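Side-chain contacts in alpha-L-rhamnosidase (Aspergillus terreus, PDB 6GSZ), which probably hydrolyses terminal non-reducing alpha-L-rhamnose residues from alpha-L-rhamnosides, as a calcium-binding glycoside hydrolase: residues A697-L702 / V764-S769; S478-F483 / W770-I775; T471-A476 / F759-V764; S525-A530 / A579-P584. One frame throughout, in Å; residues are numbered along the deposited sequence.

How the contacts relate
All four contacts lie in the six-hairpin glycosidase domain, the (alpha/alpha)6 barrel of the family. Along the chain contact 4 closes before contact 1 opens; contact 4 is nested within the loops closed by contacts 2 and 3, while contact 1 lies within that of contact 2 and crosses contact 3. Helix 471-484 supplies one side of contacts 2 and 3, whose centres are 14 Å apart, and helix 768-775 serves contacts 1 and 2, 9 Å apart. Contacts 3 and 4, with centres 10 Å apart, both touch the bound glucose. Asp580 and His475 join contact 4 to contacts 1 and 3, tying the sugar-binding loops to helix 471-484 and to the residues leading into helix 699-708.

Contact 1 (A697-L702 / V764-S769); sequences AGTHLL and VGSVGS
Van der Waals contact between His700 and Ser766 is the main direct touch here. CB of Ser766 lies 3.4 Å from CB of His700, at the backbone end of the histidine. Ser766 is modelled in two conformers; in the one described, OG sits between its own backbone N and carbonyl carbon (chi1 62°), 3.1 Å from His700 CA, and hydrogen-bonds to Ala763 O. In that conformer Thr699 CG2 also approaches Ser766 OG, at 3.9 Å; the threonine hydroxyl is bonded elsewhere, to Gly695 O and Thr694 OG1. The imidazole of His700 leads away from the contact, packs one face against CG of Leu701 and reaches Tyr605 OH through NE2.

The pairing joins the first turn of helix 699-708 to the 3-10 segment that runs into helix 768-775, within the helical barrel of the six-hairpin glycosidase domain.

No direct hydrogen bond crosses between the segments; water does that work. His700 O accepts from two waters. One, 2.8 Å from His700 O, is also bonded to Ser769 OG at 2.7 Å, while the other donates to Ser766 O at 2.8 Å and, at 3.1 Å, to His700 O. Ser769 OG is held further by His704 NE2, and Val764 O is taken by Trp727 NE1.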
loop_
_atom_site.group_PDB
_atom_site.type_symbol
_atom_site.label_atom_id
_atom_site.label_comp_id
_atom_site.label_asym_id
_atom_site.label_seq_id
_atom_site.Cartn_x
_atom_site.Cartn_y
_atom_site.Cartn_z
ATOM N N ALA A 697 -12.999 11.372 9.934
ATOM C CA ALA A 697 -14.014 10.431 10.443
ATOM C C ALA A 697 -15.196 10.297 9.472
ATOM O O ALA A 697 -15.796 9.242 9.416
ATOM C CB ALA A 697 -14.527 10.853 11.811
ATOM N N GLY A 698 -15.539 11.401 8.789
ATOM C CA GLY A 698 -16.737 11.456 7.969
ATOM C C GLY A 698 -16.483 11.290 6.473
ATOM O O GLY A 698 -17.366 10.821 5.749
ATOM N N THR A 699 -15.322 11.698 5.977
ATOM C CA THR A 699 -15.135 11.880 4.531
ATOM C C THR A 699 -15.286 10.563 3.755
ATOM O O THR A 699 -16.034 10.504 2.739
ATOM C CB THR A 699 -13.785 12.514 4.226
ATOM O OG1 THR A 699 -13.792 13.819 4.807
ATOM C CG2 THR A 699 -13.559 12.640 2.737
ATOM N N HIS A 700 -14.665 9.476 4.250
ATOM C CA HIS A 700 -14.666 8.225 3.510
ATOM C C HIS A 700 -16.064 7.612 3.390
ATOM O O HIS A 700 -16.278 6.742 2.493
ATOM C CB HIS A 700 -13.675 7.204 4.082
ATOM C CG HIS A 700 -14.046 6.653 5.417
ATOM N ND1 HIS A 700 -14.410 5.331 5.566
ATOM C CD2 HIS A 700 -14.067 7.196 6.660
ATOM C CE1 HIS A 700 -14.643 5.086 6.848
ATOM N NE2 HIS A 700 -14.435 6.215 7.545
ATOM N N LEU A 701 -16.986 8.038 4.260
ATOM C CA LEU A 701 -18.329 7.448 4.283
ATOM C C LEU A 701 -19.401 8.394 3.737
ATOM O O LEU A 701 -20.545 7.984 3.534
ATOM C CB LEU A 701 -18.669 7.062 5.722
ATOM C CG LEU A 701 -17.830 6.003 6.383
ATOM C CD1 LEU A 701 -18.268 5.897 7.852
ATOM C CD2 LEU A 701 -17.943 4.690 5.610
ATOM N N LEU A 702 -19.082 9.654 3.494
ATOM C CA LEU A 702 -20.113 10.659 3.210
ATOM C C LEU A 702 -20.906 10.310 1.946
ATOM O O LEU A 702 -22.139 10.311 1.942
ATOM C CB LEU A 702 -19.482 12.050 3.106
ATOM C CG LEU A 702 -20.461 13.191 2.856
ATOM C CD1 LEU A 702 -21.497 13.280 3.978
ATOM C CD2 LEU A 702 -19.708 14.507 2.714
ATOM N N VAL A 764 -8.230 11.955 1.841
ATOM C CA VAL A 764 -9.299 12.690 1.064
ATOM C C VAL A 764 -9.645 11.878 -0.184
ATOM O O VAL A 764 -10.804 11.919 -0.689
ATOM C CB VAL A 764 -8.745 14.103 0.739
ATOM C CG1 VAL A 764 -9.241 14.717 -0.520
ATOM C CG2 VAL A 764 -8.900 15.016 1.965
ATOM N N GLY A 765 -8.689 11.053 -0.643
ATOM C CA GLY A 765 -8.865 10.206 -1.798
ATOM C C GLY A 765 -9.799 9.027 -1.519
ATOM O O GLY A 765 -10.080 8.269 -2.440
ATOM N N SER A 766 -10.273 8.878 -0.278
ATOM C CA SER A 766 -11.293 7.866 0.079
ATOM C C SER A 766 -12.612 8.035 -0.686
ATOM O O SER A 766 -13.404 7.107 -0.711
ATOM C CB SER A 766 -11.540 7.856 1.568
ATOM O OG SER A 766 -12.034 9.101 2.022
ATOM N N VAL A 767 -12.816 9.196 -1.300
ATOM C CA VAL A 767 -13.936 9.392 -2.229
ATOM C C VAL A 767 -13.825 8.457 -3.439
ATOM O O VAL A 767 -14.829 8.207 -4.114
ATOM C CB VAL A 767 -14.067 10.860 -2.674
ATOM C CG1 VAL A 767 -12.955 11.274 -3.615
ATOM C CG2 VAL A 767 -15.431 11.133 -3.290
ATOM N N GLY A 768 -12.652 7.878 -3.724
ATOM C CA GLY A 768 -12.465 7.015 -4.860
ATOM C C GLY A 768 -13.454 5.862 -4.870
ATOM O O GLY A 768 -13.939 5.445 -5.943
ATOM N N SER A 769 -13.739 5.294 -3.700
ATOM C CA SER A 769 -14.687 4.168 -3.632
ATOM C C SER A 769 -16.072 4.546 -4.132
ATOM O O SER A 769 -16.780 3.675 -4.622
ATOM C CB SER A 769 -14.773 3.563 -2.248
ATOM O OG SER A 769 -15.246 4.478 -1.292
HETATM O O HOH W 1 -14.687 4.794 1.305
HETATM O O HOH W 2 -16.212 7.399 -0.528
#

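Contact 2 (S478-F483 / W770-I775)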
loop_
_atom_site.group_PDB
_atom_site.type_symbol
_atom_site.label_atom_id
_atom_site.label_comp_id
_atom_site.label_asym_id
_atom_site.label_seq_id
_atom_site.Cartn_x
_atom_site.Cartn_y
_atom_site.Cartn_z
ATOM N N SER A 478 -8.794 2.054 2.858
ATOM C CA SER A 478 -8.537 0.711 2.271
ATOM C C SER A 478 -9.686 0.254 1.320
ATOM O O SER A 478 -9.384 -0.481 0.375
ATOM C CB SER A 478 -8.208 -0.339 3.330
ATOM O OG SER A 478 -9.359 -0.951 3.840
ATOM N N ARG A 479 -10.948 0.723 1.502
ATOM C CA ARG A 479 -11.991 0.355 0.582
ATOM C C ARG A 479 -11.651 0.820 -0.843
ATOM O O ARG A 479 -11.897 0.110 -1.835
ATOM C CB ARG A 479 -13.315 0.954 1.069
ATOM C CG ARG A 479 -14.557 0.594 0.273
ATOM C CD ARG A 479 -15.743 1.130 1.040
ATOM N NE ARG A 479 -17.011 0.952 0.350
ATOM C CZ ARG A 479 -18.193 1.220 0.943
ATOM N NH1 ARG A 479 -18.263 1.562 2.234
ATOM N NH2 ARG A 479 -19.308 1.098 0.246
ATOM N N THR A 480 -11.102 2.024 -0.951
ATOM C CA THR A 480 -10.615 2.574 -2.194
ATOM C C THR A 480 -9.358 1.799 -2.679
ATOM O O THR A 480 -9.242 1.370 -3.838
ATOM C CB THR A 480 -10.332 4.080 -2.051
ATOM O OG1 THR A 480 -11.522 4.759 -1.631
ATOM C CG2 THR A 480 -9.825 4.658 -3.362
ATOM N N ALA A 481 -8.383 1.664 -1.775
ATOM C CA ALA A 481 -7.085 1.119 -2.134
ATOM C C ALA A 481 -7.205 -0.280 -2.740
ATOM O O ALA A 481 -6.564 -0.598 -3.730
ATOM C CB ALA A 481 -6.229 1.017 -0.894
ATOM N N ASN A 482 -8.056 -1.139 -2.122
ATOM C CA ASN A 482 -8.143 -2.514 -2.470
ATOM C C ASN A 482 -8.838 -2.747 -3.832
ATOM O O ASN A 482 -8.777 -3.866 -4.375
ATOM C CB ASN A 482 -8.958 -3.297 -1.435
ATOM C CG ASN A 482 -8.392 -3.326 -0.038
ATOM O OD1 ASN A 482 -7.246 -2.859 0.187
ATOM N ND2 ASN A 482 -9.081 -3.979 0.899
ATOM N N PHE A 483 -9.469 -1.701 -4.365
ATOM C CA PHE A 483 -9.997 -1.742 -5.706
ATOM C C PHE A 483 -8.908 -1.365 -6.722
ATOM O O PHE A 483 -8.798 -1.952 -7.824
ATOM C CB PHE A 483 -11.171 -0.764 -5.809
ATOM C CG PHE A 483 -11.908 -0.765 -7.121
ATOM C CD1 PHE A 483 -11.488 0.011 -8.186
ATOM C CD2 PHE A 483 -13.076 -1.506 -7.281
ATOM C CE1 PHE A 483 -12.200 0.045 -9.386
ATOM C CE2 PHE A 483 -13.819 -1.430 -8.460
ATOM C CZ PHE A 483 -13.371 -0.666 -9.515
ATOM N N TRP A 770 -16.455 5.812 -3.959
ATOM C CA TRP A 770 -17.759 6.254 -4.471
ATOM C C TRP A 770 -17.705 6.313 -6.002
ATOM O O TRP A 770 -18.681 5.965 -6.703
ATOM C CB TRP A 770 -18.173 7.600 -3.870
ATOM C CG TRP A 770 -19.624 7.923 -4.040
ATOM C CD1 TRP A 770 -20.614 7.546 -3.193
ATOM C CD2 TRP A 770 -20.215 8.736 -5.063
ATOM N NE1 TRP A 770 -21.806 8.017 -3.654
ATOM C CE2 TRP A 770 -21.606 8.719 -4.811
ATOM C CE3 TRP A 770 -19.742 9.419 -6.191
ATOM C CZ2 TRP A 770 -22.509 9.408 -5.616
ATOM C CZ3 TRP A 770 -20.643 10.093 -6.984
ATOM C CH2 TRP A 770 -22.006 10.094 -6.692
ATOM N N LEU A 771 -16.597 6.788 -6.563
ATOM C CA LEU A 771 -16.418 6.754 -8.020
ATOM C C LEU A 771 -16.543 5.317 -8.538
ATOM O O LEU A 771 -17.238 5.033 -9.515
ATOM C CB LEU A 771 -15.065 7.335 -8.415
ATOM C CG LEU A 771 -14.722 8.730 -7.894
ATOM C CD1 LEU A 771 -13.367 9.191 -8.424
ATOM C CD2 LEU A 771 -15.727 9.792 -8.123
ATOM N N HIS A 772 -15.925 4.383 -7.838
ATOM C CA HIS A 772 -15.896 2.998 -8.283
ATOM C C HIS A 772 -17.293 2.377 -8.172
ATOM O O HIS A 772 -17.704 1.608 -9.082
ATOM C CB HIS A 772 -14.891 2.154 -7.471
ATOM C CG HIS A 772 -13.484 2.668 -7.459
ATOM N ND1 HIS A 772 -12.676 2.464 -6.363
ATOM C CD2 HIS A 772 -12.760 3.352 -8.376
ATOM C CE1 HIS A 772 -11.495 3.004 -6.643
ATOM N NE2 HIS A 772 -11.512 3.554 -7.870
ATOM N N GLU A 773 -17.906 2.545 -6.989
ATOM C CA GLU A 773 -19.092 1.739 -6.631
ATOM C C GLU A 773 -20.414 2.368 -7.085
ATOM O O GLU A 773 -21.384 1.639 -7.267
ATOM C CB GLU A 773 -19.194 1.534 -5.120
ATOM C CG GLU A 773 -17.992 0.802 -4.529
ATOM C CD GLU A 773 -18.139 0.490 -3.045
ATOM O OE1 GLU A 773 -19.261 0.659 -2.488
ATOM O OE2 GLU A 773 -17.114 0.158 -2.425
ATOM N N VAL A 774 -20.467 3.681 -7.217
ATOM C CA VAL A 774 -21.724 4.355 -7.503
ATOM C C VAL A 774 -21.708 4.910 -8.930
ATOM O O VAL A 774 -22.597 4.602 -9.727
ATOM C CB VAL A 774 -22.056 5.426 -6.444
ATOM C CG1 VAL A 774 -23.342 6.113 -6.795
ATOM C CG2 VAL A 774 -22.165 4.808 -5.055
ATOM N N ILE A 775 -20.698 5.699 -9.297
ATOM C CA ILE A 775 -20.585 6.146 -10.716
ATOM C C ILE A 775 -20.333 4.917 -11.596
ATOM O O ILE A 775 -20.997 4.715 -12.619
ATOM C CB ILE A 775 -19.498 7.210 -10.932
ATOM C CG1 ILE A 775 -19.698 8.427 -10.021
ATOM C CG2 ILE A 775 -19.463 7.611 -12.406
ATOM C CD1 ILE A 775 -18.664 9.512 -10.227
HETATM O O HOH W 3 -13.502 1.041 -4.039
#
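Phe483 lies over the imidazole of His772 in an offset stack, the planes 14° apart and the ring centroids 3.9 Å from each other. Phe483 CD1 stands above the middle of the imidazole, whereas the histidine ring covers the rim of the phenyl. CB of His772 continues the overlap, 3.8 Å from the Phe483 ring centroid and almost on the ring normal, as a CH-pi contact. The Phe483 CG is anti to the backbone N (chi1 -175°), which carries the ring across to the other helix. At the imidazole edge, ND1 is bonded to a water that also donates to Arg479 O, and NE2 bonds to His443 NE2.

Beside this stack, Arg479 grips Glu773 side-on. Arg479 NE reaches Glu773 OE2 at 2.9 Å and NH2 reaches OE1 at 2.8 Å, both nearly straight and both on the syn side of the carboxylate, whose plane is somewhat tilted from the guanidinium. The remaining nitrogen, NH1, goes to Tyr664 OH.

The axes of the two short segments approach to 10.2 Å and run at 81° to each other. Helix 437-453 lies against both, and Phe805 of strand 800-807 stacks on Phe483.

Contact 3 (T471-A476 / F759-V764); sequences TGDIHA and FNHYAV. With BGC (beta-D-glucopyranose), chain B.
Asp473 projects from helix 471-484 toward the loop 759-764, and its CB packs 3.8 Å from CE1 of Tyr762. That ring presents its edge to the Asp473 backbone, while its hydroxyl lies 3.7 Å from Ile474 CB. Beyond CB, CG is anti to the carbonyl carbon (chi1 -56°), which sends the carboxylate toward the bound glucose. There the two oxygens divide the work: OD1 accepts from BGC O3 at 2.5 Å and OD2 from BGC O2 at 2.6 Å. OD2 also accepts from a water that in turn accepts from Ala763 N; His761 CD2 lies 3.7 Å from Asp473 OD2.

The imidazole of His761 meets the sugar with its edge, NE2 donating to BGC O1 at 2.9 Å and weakly to BGC O2; Ser758 OG holds ND1. Acceptor carboxylate and donor imidazole thus share BGC O2, and together they probably orient neighbouring sugar hydroxyls, consistent with recognition of a sugar ring in this pocket.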
loop_
_atom_site.group_PDB
_atom_site.type_symbol
_atom_site.label_atom_id
_atom_site.label_comp_id
_atom_site.label_asym_id
_atom_site.label_seq_id
_atom_site.Cartn_x
_atom_site.Cartn_y
_atom_site.Cartn_z
ATOM N N THR A 471 -2.577 4.496 11.437
ATOM C CA THR A 471 -3.665 3.511 11.450
ATOM C C THR A 471 -4.994 4.073 10.931
ATOM O O THR A 471 -5.702 3.421 10.186
ATOM C CB THR A 471 -3.747 2.913 12.858
ATOM O OG1 THR A 471 -3.842 3.946 13.850
ATOM C CG2 THR A 471 -2.560 2.025 13.128
ATOM N N GLY A 472 -5.363 5.282 11.361
ATOM C CA GLY A 472 -6.646 5.808 10.966
ATOM C C GLY A 472 -6.713 6.041 9.464
ATOM O O GLY A 472 -7.751 5.801 8.815
ATOM N N ASP A 473 -5.627 6.518 8.849
ATOM C CA ASP A 473 -5.630 6.869 7.450
ATOM C C ASP A 473 -5.923 5.617 6.594
ATOM O O ASP A 473 -6.708 5.686 5.647
ATOM C CB ASP A 473 -4.301 7.504 7.019
ATOM C CG ASP A 473 -3.868 8.732 7.797
ATOM O OD1 ASP A 473 -3.929 8.674 9.052
ATOM O OD2 ASP A 473 -3.511 9.739 7.138
ATOM N N ILE A 474 -5.270 4.493 6.911
ATOM C CA ILE A 474 -5.490 3.288 6.135
ATOM C C ILE A 474 -6.873 2.699 6.424
ATOM O O ILE A 474 -7.473 2.117 5.540
ATOM C CB ILE A 474 -4.319 2.288 6.240
ATOM C CG1 ILE A 474 -4.504 1.111 5.292
ATOM C CG2 ILE A 474 -4.090 1.828 7.653
ATOM C CD1 ILE A 474 -4.613 1.500 3.815
ATOM N N HIS A 475 -7.373 2.879 7.637
ATOM C CA HIS A 475 -8.746 2.473 7.925
ATOM C C HIS A 475 -9.694 3.184 6.946
ATOM O O HIS A 475 -10.558 2.555 6.310
ATOM C CB HIS A 475 -9.081 2.719 9.399
ATOM C CG HIS A 475 -10.418 2.213 9.847
ATOM N ND1 HIS A 475 -10.880 2.487 11.129
ATOM C CD2 HIS A 475 -11.416 1.563 9.211
ATOM C CE1 HIS A 475 -12.111 1.975 11.266
ATOM N NE2 HIS A 475 -12.444 1.397 10.111
ATOM N N ALA A 476 -9.562 4.493 6.819
ATOM C CA ALA A 476 -10.426 5.281 5.940
ATOM C C ALA A 476 -10.251 4.927 4.460
ATOM O O ALA A 476 -11.238 4.884 3.712
ATOM C CB ALA A 476 -10.159 6.769 6.137
ATOM N N PHE A 759 0.951 17.720 0.614
ATOM C CA PHE A 759 0.244 17.673 -0.651
ATOM C C PHE A 759 0.142 16.229 -1.184
ATOM O O PHE A 759 -0.088 16.042 -2.394
ATOM C CB PHE A 759 0.880 18.608 -1.695
ATOM C CG PHE A 759 0.751 20.047 -1.298
ATOM C CD1 PHE A 759 -0.367 20.753 -1.682
ATOM C CD2 PHE A 759 1.706 20.685 -0.513
ATOM C CE1 PHE A 759 -0.521 22.079 -1.302
ATOM C CE2 PHE A 759 1.547 22.006 -0.143
ATOM C CZ PHE A 759 0.436 22.699 -0.533
ATOM N N ASN A 760 0.285 15.217 -0.321
ATOM C CA ASN A 760 0.230 13.845 -0.809
ATOM C C ASN A 760 -0.159 12.882 0.316
ATOM O O ASN A 760 0.660 12.122 0.822
ATOM C CB ASN A 760 1.556 13.436 -1.437
ATOM C CG ASN A 760 1.444 12.284 -2.402
ATOM O OD1 ASN A 760 0.378 11.649 -2.495
ATOM N ND2 ASN A 760 2.505 11.971 -3.130
ATOM N N HIS A 761 -1.446 12.924 0.673
ATOM C CA HIS A 761 -2.095 12.036 1.665
ATOM C C HIS A 761 -3.298 11.391 0.988
ATOM O O HIS A 761 -4.046 12.136 0.364
ATOM C CB HIS A 761 -2.637 12.870 2.842
ATOM C CG HIS A 761 -1.803 13.028 4.059
ATOM N ND1 HIS A 761 -0.626 13.758 4.063
ATOM C CD2 HIS A 761 -2.028 12.632 5.337
ATOM C CE1 HIS A 761 -0.143 13.760 5.292
ATOM N NE2 HIS A 761 -0.978 13.054 6.112
ATOM N N TYR A 762 -3.465 10.064 1.085
ATOM C CA TYR A 762 -4.647 9.419 0.460
ATOM C C TYR A 762 -5.960 9.579 1.202
ATOM O O TYR A 762 -6.999 9.243 0.598
ATOM C CB TYR A 762 -4.367 7.940 0.145
ATOM C CG TYR A 762 -3.826 7.047 1.232
ATOM C CD1 TYR A 762 -4.388 6.975 2.484
ATOM C CD2 TYR A 762 -2.701 6.269 1.001
ATOM C CE1 TYR A 762 -3.916 6.109 3.454
ATOM C CE2 TYR A 762 -2.196 5.411 1.969
ATOM C CZ TYR A 762 -2.759 5.385 3.233
ATOM O OH TYR A 762 -2.252 4.529 4.176
ATOM N N ALA A 763 -6.016 10.092 2.433
ATOM C CA ALA A 763 -7.292 10.094 3.168
ATOM C C ALA A 763 -8.417 10.737 2.375
ATOM O O ALA A 763 -9.485 10.146 2.327
ATOM C CB ALA A 763 -7.131 10.778 4.525
ATOM N N VAL A 764 -8.230 11.955 1.841
ATOM C CA VAL A 764 -9.299 12.690 1.064
ATOM C C VAL A 764 -9.645 11.878 -0.184
ATOM O O VAL A 764 -10.804 11.919 -0.689
ATOM C CB VAL A 764 -8.745 14.103 0.739
ATOM C CG1 VAL A 764 -9.241 14.717 -0.520
ATOM C CG2 VAL A 764 -8.900 15.016 1.965
HETATM C C2 BGC B . -1.900 11.445 9.796
HETATM C C3 BGC B . -3.002 11.477 10.817
HETATM C C4 BGC B . -2.620 11.826 12.238
HETATM C C5 BGC B . -1.817 13.029 12.119
HETATM C C6 BGC B . -1.475 13.414 13.545
HETATM C C1 BGC B . -1.049 12.697 9.920
HETATM O O1 BGC B . -0.107 12.705 8.866
HETATM O O2 BGC B . -2.418 11.681 8.508
HETATM O O3 BGC B . -3.441 10.232 10.952
HETATM O O4 BGC B . -3.695 12.000 13.191
HETATM O O5 BGC B . -0.631 12.917 11.268
HETATM O O6 BGC B . -0.559 14.513 13.501
HETATM O O HOH W 4 -3.861 9.807 4.411
#

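Contact 4 (S525-A530 / A579-P584). With BGC (beta-D-glucopyranose), chain B; MAN (alpha-D-mannopyranose), chain F.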
loop_
_atom_site.group_PDB
_atom_site.type_symbol
_atom_site.label_atom_id
_atom_site.label_comp_id
_atom_site.label_asym_id
_atom_site.label_seq_id
_atom_site.Cartn_x
_atom_site.Cartn_y
_atom_site.Cartn_z
ATOM N N SER A 525 -10.448 5.881 19.002
ATOM C CA SER A 525 -11.390 5.435 17.972
ATOM C C SER A 525 -10.811 5.762 16.596
ATOM O O SER A 525 -9.952 6.648 16.487
ATOM C CB SER A 525 -12.716 6.119 18.135
ATOM O OG SER A 525 -12.618 7.485 17.802
ATOM N N ILE A 526 -11.222 4.998 15.585
ATOM C CA ILE A 526 -10.894 5.148 14.146
ATOM C C ILE A 526 -9.469 4.638 13.874
ATOM O O ILE A 526 -9.298 3.768 13.060
ATOM C CB ILE A 526 -11.131 6.567 13.595
ATOM C CG1 ILE A 526 -12.525 7.096 13.980
ATOM C CG2 ILE A 526 -10.919 6.569 12.084
ATOM C CD1 ILE A 526 -12.716 8.542 13.660
ATOM N N TRP A 527 -8.490 5.271 14.525
ATOM C CA TRP A 527 -7.080 4.855 14.519
ATOM C C TRP A 527 -6.987 3.470 15.165
ATOM O O TRP A 527 -6.657 2.522 14.460
ATOM C CB TRP A 527 -6.255 5.936 15.233
ATOM C CG TRP A 527 -5.906 7.079 14.325
ATOM C CD1 TRP A 527 -4.680 7.337 13.783
ATOM C CD2 TRP A 527 -6.766 8.124 13.822
ATOM N NE1 TRP A 527 -4.733 8.434 12.976
ATOM C CE2 TRP A 527 -6.006 8.929 12.960
ATOM C CE3 TRP A 527 -8.119 8.453 13.992
ATOM C CZ2 TRP A 527 -6.524 10.038 12.292
ATOM C CZ3 TRP A 527 -8.638 9.541 13.316
ATOM C CH2 TRP A 527 -7.855 10.333 12.482
ATOM N N GLY A 528 -7.409 3.305 16.417
ATOM C CA GLY A 528 -7.331 2.003 17.009
ATOM C C GLY A 528 -8.249 0.994 16.322
ATOM O O GLY A 528 -7.943 -0.200 16.247
ATOM N N ASP A 529 -9.398 1.498 15.849
ATOM C CA ASP A 529 -10.378 0.663 15.164
ATOM C C ASP A 529 -9.832 0.072 13.862
ATOM O O ASP A 529 -10.475 -0.821 13.309
ATOM C CB ASP A 529 -11.683 1.401 14.913
ATOM C CG ASP A 529 -12.453 1.670 16.207
ATOM O OD1 ASP A 529 -12.748 0.663 16.927
ATOM O OD2 ASP A 529 -12.765 2.863 16.429
ATOM N N ALA A 530 -8.674 0.539 13.354
ATOM C CA ALA A 530 -8.096 -0.076 12.170
ATOM C C ALA A 530 -7.887 -1.585 12.308
ATOM O O ALA A 530 -7.921 -2.308 11.278
ATOM C CB ALA A 530 -6.791 0.577 11.809
ATOM N N ALA A 579 -10.549 11.595 16.487
ATOM C CA ALA A 579 -11.957 11.734 16.008
ATOM C C ALA A 579 -11.967 12.387 14.620
ATOM O O ALA A 579 -11.281 11.901 13.716
ATOM C CB ALA A 579 -12.807 12.433 17.043
ATOM N N ASP A 580 -12.830 13.400 14.387
ATOM C CA ASP A 580 -12.986 13.939 13.031
ATOM C C ASP A 580 -11.884 14.942 12.700
ATOM O O ASP A 580 -12.140 16.118 12.417
ATOM C CB ASP A 580 -14.387 14.513 12.791
ATOM C CG ASP A 580 -14.745 14.599 11.306
ATOM O OD1 ASP A 580 -14.217 13.782 10.489
ATOM O OD2 ASP A 580 -15.560 15.501 10.956
ATOM N N TRP A 581 -10.668 14.403 12.610
ATOM C CA TRP A 581 -9.441 15.129 12.337
ATOM C C TRP A 581 -9.550 15.895 11.015
ATOM O O TRP A 581 -9.981 15.342 10.029
ATOM C CB TRP A 581 -8.329 14.073 12.304
ATOM C CG TRP A 581 -6.924 14.573 12.153
ATOM C CD1 TRP A 581 -6.149 14.476 11.022
ATOM C CD2 TRP A 581 -6.125 15.218 13.153
ATOM N NE1 TRP A 581 -4.914 15.018 11.271
ATOM C CE2 TRP A 581 -4.872 15.468 12.559
ATOM C CE3 TRP A 581 -6.332 15.569 14.497
ATOM C CZ2 TRP A 581 -3.820 16.054 13.271
ATOM C CZ3 TRP A 581 -5.302 16.195 15.179
ATOM C CH2 TRP A 581 -4.066 16.410 14.575
ATOM N N LEU A 582 -9.115 17.167 11.005
ATOM C CA LEU A 582 -8.984 17.971 9.793
ATOM C C LEU A 582 -10.357 18.279 9.181
ATOM O O LEU A 582 -10.452 18.552 8.005
ATOM C CB LEU A 582 -8.005 17.305 8.804
ATOM C CG LEU A 582 -6.531 17.559 9.107
ATOM C CD1 LEU A 582 -5.633 16.744 8.184
ATOM C CD2 LEU A 582 -6.210 19.040 9.035
ATOM N N ASP A 583 -11.382 18.359 10.040
ATOM C CA ASP A 583 -12.628 19.071 9.717
ATOM C C ASP A 583 -12.192 20.386 9.085
ATOM O O ASP A 583 -11.310 21.039 9.639
ATOM C CB ASP A 583 -13.443 19.259 11.009
ATOM C CG ASP A 583 -14.716 20.080 10.948
ATOM O OD1 ASP A 583 -14.823 20.955 10.049
ATOM O OD2 ASP A 583 -15.570 19.837 11.821
ATOM N N PRO A 584 -12.727 20.822 7.932
ATOM C CA PRO A 584 -12.264 22.066 7.308
ATOM C C PRO A 584 -12.451 23.332 8.164
ATOM O O PRO A 584 -11.792 24.355 7.908
ATOM C CB PRO A 584 -13.093 22.160 6.027
ATOM C CG PRO A 584 -14.293 21.316 6.289
ATOM C CD PRO A 584 -13.811 20.183 7.173
HETATM C C2 BGC B . -1.900 11.445 9.796
HETATM C C3 BGC B . -3.002 11.477 10.817
HETATM C C4 BGC B . -2.620 11.826 12.238
HETATM C C5 BGC B . -1.817 13.029 12.119
HETATM C C6 BGC B . -1.475 13.414 13.545
HETATM C C1 BGC B . -1.049 12.697 9.920
HETATM O O1 BGC B . -0.107 12.705 8.866
HETATM O O2 BGC B . -2.418 11.681 8.508
HETATM O O3 BGC B . -3.441 10.232 10.952
HETATM O O4 BGC B . -3.695 12.000 13.191
HETATM O O5 BGC B . -0.631 12.917 11.268
HETATM O O6 BGC B . -0.559 14.513 13.501
HETATM C C1 MAN F . -12.222 29.651 9.086
HETATM C C2 MAN F . -12.392 28.677 10.257
HETATM C C3 MAN F . -11.059 27.956 10.494
HETATM C C4 MAN F . -10.601 27.231 9.209
HETATM C C5 MAN F . -10.573 28.237 8.062
HETATM C C6 MAN F . -10.282 27.565 6.745
HETATM O O2 MAN F . -13.447 27.782 9.942
HETATM O O3 MAN F . -11.137 27.106 11.666
HETATM O O4 MAN F . -9.226 26.673 9.335
HETATM O O5 MAN F . -11.787 28.990 7.887
HETATM O O6 MAN F . -10.365 28.594 5.784
HETATM O O HOH W 5 -9.919 9.106 17.806
#
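Trp527 and Trp581 meet where CH2 of Trp527 lies 3.8 Å from CB of Trp581, the two side chains crossing at about a right angle. Both reach the bound glucose, but in different ways. Trp527 offers its edge, NE1 donating to BGC O3 at 3.0 Å with an N-H...O angle of 143°. Trp581 offers a face: BGC O4 lies 3.7 Å above its plane, toward the rim, and CZ2 comes within 3.5 Å of BGC C6. The two indoles join Asp473 and His761 in the same pocket.

At the benzo edge of Trp527, away from NE1, CZ3 comes to 3.6 Å from Ala579 O, near the ring plane, and CD1 of Ile526 reaches the same carbonyl at 3.7 Å. With chi1 at -175°, CG opposite the backbone N, the Trp581 indole extends to the sugar.

The next shell fixes the two loops. Ile526 N, just ahead of the type I turn Trp527-Ala530, donates almost straight to Asp529 OD2 within the turn, at 2.8 Å. A water links Ser525 O with Ala579 N, and Asp580, at the centre of an inverse gamma turn, holds Ala697 N and Gly698 N through OD1.

Both segments are largely loop, 525-530 ending at the first residue of helix 530-542 and the other lying between helices 545-562 and 598-619. Val601 of helix 598-619 backs Ile526 and Ala579, while helix 471-484 lies against Trp527 and Ala530.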